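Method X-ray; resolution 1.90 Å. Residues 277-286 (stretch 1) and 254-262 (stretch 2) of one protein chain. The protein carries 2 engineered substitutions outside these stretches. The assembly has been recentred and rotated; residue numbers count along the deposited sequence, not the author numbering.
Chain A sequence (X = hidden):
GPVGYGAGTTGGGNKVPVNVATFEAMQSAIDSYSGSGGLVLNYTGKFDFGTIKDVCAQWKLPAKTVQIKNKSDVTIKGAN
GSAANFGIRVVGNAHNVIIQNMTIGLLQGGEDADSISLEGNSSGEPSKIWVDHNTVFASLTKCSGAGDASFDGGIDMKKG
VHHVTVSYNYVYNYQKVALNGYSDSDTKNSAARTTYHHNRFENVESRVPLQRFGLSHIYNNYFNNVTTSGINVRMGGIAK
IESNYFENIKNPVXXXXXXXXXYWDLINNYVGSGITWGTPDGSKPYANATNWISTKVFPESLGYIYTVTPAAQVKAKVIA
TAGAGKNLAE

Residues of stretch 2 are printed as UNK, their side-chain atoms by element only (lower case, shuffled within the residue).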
# COMPACT_ATOMS: atom_id res chain seq x y z
N TRP A 277 -1.81 -20.29 12.55
CA TRP A 277 -1.46 -20.76 11.22
C TRP A 277 -2.55 -21.65 10.64
O TRP A 277 -3.27 -22.32 11.38
CB TRP A 277 -0.13 -21.52 11.26
CG TRP A 277 1.04 -20.70 11.72
CD1 TRP A 277 1.52 -20.61 13.00
CD2 TRP A 277 1.88 -19.88 10.91
NE1 TRP A 277 2.61 -19.76 13.03
CE2 TRP A 277 2.85 -19.30 11.77
CE3 TRP A 277 1.91 -19.56 9.55
CZ2 TRP A 277 3.84 -18.43 11.30
CZ3 TRP A 277 2.89 -18.69 9.08
CH2 TRP A 277 3.85 -18.14 9.96
N GLY A 278 -2.65 -21.66 9.32
CA GLY A 278 -3.61 -22.50 8.61
C GLY A 278 -3.08 -23.03 7.30
O GLY A 278 -2.10 -22.51 6.76
N THR A 279 -3.74 -24.07 6.79
CA THR A 279 -3.39 -24.67 5.50
C THR A 279 -4.35 -24.15 4.44
O THR A 279 -5.57 -24.18 4.64
CB THR A 279 -3.45 -26.22 5.58
OG1 THR A 279 -2.77 -26.67 6.75
CG2 THR A 279 -2.80 -26.86 4.35
N PRO A 280 -3.82 -23.67 3.30
CA PRO A 280 -4.69 -23.12 2.26
C PRO A 280 -5.52 -24.20 1.55
O PRO A 280 -5.04 -25.32 1.35
CB PRO A 280 -3.71 -22.47 1.28
CG PRO A 280 -2.44 -23.22 1.47
CD PRO A 280 -2.40 -23.59 2.92
N ASP A 281 -6.75 -23.85 1.19
CA ASP A 281 -7.60 -24.71 0.37
C ASP A 281 -7.11 -24.68 -1.07
O ASP A 281 -6.84 -23.60 -1.62
CB ASP A 281 -9.06 -24.27 0.44
CG ASP A 281 -9.66 -24.43 1.83
OD1 ASP A 281 -9.21 -25.31 2.59
OD2 ASP A 281 -10.61 -23.68 2.16
N GLY A 282 -6.98 -25.86 -1.68
CA GLY A 282 -6.49 -25.97 -3.05
C GLY A 282 -5.40 -27.01 -3.19
O GLY A 282 -5.11 -27.76 -2.25
N SER A 283 -4.78 -27.05 -4.37
CA SER A 283 -3.77 -28.05 -4.69
C SER A 283 -2.37 -27.46 -4.83
O SER A 283 -1.38 -28.19 -4.77
CB SER A 283 -4.16 -28.81 -5.96
OG SER A 283 -3.22 -29.83 -6.25
N LYS A 284 -2.30 -26.15 -5.03
CA LYS A 284 -1.04 -25.44 -5.27
C LYS A 284 -0.07 -25.54 -4.08
O LYS A 284 -0.51 -25.63 -2.93
CB LYS A 284 -1.32 -23.98 -5.63
CG LYS A 284 -2.03 -23.81 -6.97
CD LYS A 284 -2.61 -22.42 -7.13
CE LYS A 284 -3.50 -22.36 -8.36
NZ LYS A 284 -4.02 -20.98 -8.58
N PRO A 285 1.25 -25.52 -4.36
CA PRO A 285 2.25 -25.59 -3.29
C PRO A 285 2.22 -24.37 -2.37
O PRO A 285 1.92 -23.26 -2.82
CB PRO A 285 3.58 -25.65 -4.05
CG PRO A 285 3.28 -25.03 -5.37
CD PRO A 285 1.88 -25.44 -5.69
N TYR A 286 2.52 -24.58 -1.09
CA TYR A 286 2.51 -23.51 -0.10
C TYR A 286 3.64 -23.64 0.92
O TYR A 286 4.28 -24.70 1.03
CB TYR A 286 1.16 -23.45 0.62
CG TYR A 286 1.01 -24.43 1.78
CD1 TYR A 286 0.65 -25.75 1.55
CD2 TYR A 286 1.23 -24.01 3.09
CE1 TYR A 286 0.52 -26.65 2.61
CE2 TYR A 286 1.10 -24.90 4.16
CZ TYR A 286 0.75 -26.21 3.91
OH TYR A 286 0.62 -27.09 4.96
N UNK A 254 3.85 -16.12 4.77
CA UNK A 254 3.43 -17.30 4.02
C UNK A 254 3.68 -17.15 2.52
O UNK A 254 3.97 -16.05 2.04
c UNK A 254 1.01 -16.50 3.81
c UNK A 254 1.93 -17.63 4.29
o UNK A 254 1.57 -18.85 3.62
N UNK A 255 3.58 -18.27 1.81
CA UNK A 255 3.51 -18.27 0.35
C UNK A 255 2.41 -19.24 -0.06
O UNK A 255 2.52 -20.44 0.19
c UNK A 255 4.84 -18.70 -0.26
o UNK A 255 4.74 -18.69 -1.67
N UNK A 256 1.36 -18.72 -0.69
CA UNK A 256 0.20 -19.55 -1.04
C UNK A 256 -0.59 -19.03 -2.24
O UNK A 256 -0.62 -17.82 -2.50
c UNK A 256 -1.99 -19.97 4.05
c UNK A 256 -0.74 -19.70 0.17
n UNK A 256 -3.31 -20.00 4.16
n UNK A 256 -1.41 -19.33 3.04
c UNK A 256 -1.24 -18.38 0.77
n UNK A 256 -1.24 -20.59 4.96
c UNK A 256 -2.12 -18.62 1.98
N UNK A 257 -1.21 -19.96 -2.96
CA UNK A 257 -2.20 -19.68 -4.02
C UNK A 257 -1.65 -19.24 -5.39
O UNK A 257 -2.43 -18.90 -6.29
o UNK A 257 -4.61 -20.50 -2.60
c UNK A 257 -3.30 -18.74 -3.53
o UNK A 257 -4.35 -18.69 -1.38
c UNK A 257 -4.14 -19.36 -2.42
N UNK A 258 -0.33 -19.24 -5.53
CA UNK A 258 0.31 -19.06 -6.83
C UNK A 258 0.87 -20.37 -7.37
O UNK A 258 1.06 -21.33 -6.61
c UNK A 258 1.42 -18.00 -6.76
o UNK A 258 0.89 -16.70 -6.89
N UNK A 259 1.12 -20.41 -8.67
CA UNK A 259 1.70 -21.59 -9.32
C UNK A 259 3.11 -21.90 -8.81
O UNK A 259 3.54 -23.05 -8.83
c UNK A 259 1.72 -21.41 -10.84
o UNK A 259 2.41 -20.22 -11.21
N UNK A 260 3.81 -20.86 -8.36
CA UNK A 260 5.16 -21.00 -7.81
C UNK A 260 5.31 -20.17 -6.54
O UNK A 260 4.76 -19.07 -6.44
c UNK A 260 6.40 -21.58 -9.97
o UNK A 260 6.87 -19.85 -11.54
c UNK A 260 6.21 -20.58 -8.84
c UNK A 260 7.15 -21.01 -11.15
o UNK A 260 8.02 -21.71 -11.70
N UNK A 261 6.07 -20.69 -5.58
CA UNK A 261 6.22 -20.03 -4.28
C UNK A 261 7.16 -18.82 -4.31
O UNK A 261 7.94 -18.64 -5.26
c UNK A 261 5.61 -22.14 -2.98
c UNK A 261 8.05 -21.58 -3.39
c UNK A 261 8.74 -22.06 -2.13
c UNK A 261 6.64 -21.02 -3.15
N UNK A 262 7.07 -18.00 -3.27
CA UNK A 262 8.01 -16.90 -3.04
C UNK A 262 8.82 -17.18 -1.79
O UNK A 262 8.53 -18.12 -1.05
O HOH W 1 -1.08 -22.63 -2.11

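Position 254 lies in a strand and carries three side-chain atoms: a first carbon bearing one oxygen and one carbon. Its CA-to-CB bond points toward stretch 1, but the side chain makes no contact there. That fork of unlike arms identifies Thr254. A branched, buried residue suits a strand, and its hydroxyl has a use that appears two positions on.

Position 255 has one carbon followed by one oxygen, and its CA-to-CB bond points sideways; hence Ser255. The small side chain is buried, its hydroxyl satisfied elsewhere in the structure. What meets stretch 1 is the backbone: Ser255 O lies 3.1 Å from Tyr286 CA, a CA-H...O contact.

Position 256 shows three carbons, a nitrogen, then a carbon carrying two more nitrogens, a chain that ends in a planar, charged group. One terminal nitrogen reaches Gly278 O, and the other lies by Pro280 N. This is Arg256. Its CA-to-CB bond points sideways, but a p, t, p course through the first three chi angles brings its end to stretch 1. There Arg256 NH2 donates a hydrogen bond to Gly278 O at 2.8 Å, with the carbonyl at the edge of the guanidinium, near its plane, where the N-H bonds point. Over one face lies Pro280, its N 3.8 Å from Arg256 NH1. Arg256 NE also donates to Thr254 OG1 at 3.1 Å, steadying the group from within its own stretch. With several donors and a flat surface, arginine can use edge and face together.

Position 257 has two carbons, the second carrying two oxygens. The CA-to-CB bond points away, yet the side chain's end comes nearer, one oxygen approaching Asp281 O. This short carboxylate is Asp257, its OD1 3.9 Å from Asp281 O. Its phi is positive, at 78°, which aspartate tolerates better than most residues, and its backbone does the bonding: Asp257 O accepts a weak hydrogen bond from Lys284 NZ at 3.5 Å.

Position 258, again one carbon and one oxygen, its CA-to-CB bond pointing away, is Ser258. Its hydroxyl is bonded elsewhere in the structure, so its polarity can be buried; Ser258 O packs 3.7 Å from Lys284 CB.

Position 259 repeats that pattern and is Ser259, here exposed, where a small polar group suits solvent. Ser259 O lies 4.0 Å from Pro285 CG.

Position 260 has three carbons, the third carrying two oxygens, and its CA-to-CB bond points away: Glu260. Its exposed setting suits its charge.

Position 261 has four carbons, forked at the first, one arm two carbons long. Its CA-to-CB bond points toward stretch 1, and the short arm approaches Pro285 CB. This is Ile261, whose CG2, 4.2 Å from Pro285 CB, offers the proline an apolar branch.

Position 262 has no side-chain atoms and is Gly262; this contact shows no demand for glycine.

The contact thus works without regular pairing of strands. Arg256 has the largest area covered by the other stretch and anchors one end through Gly278 and Pro280, while Lys284 and Pro285 lie along the backbone and Ile261. Water 1 joins the two stretches, accepting from Asp257 N at 2.8 Å and donating to Pro285 O at 3.1 Å.

Stretch 2 (254-262) TSRDSSEIG
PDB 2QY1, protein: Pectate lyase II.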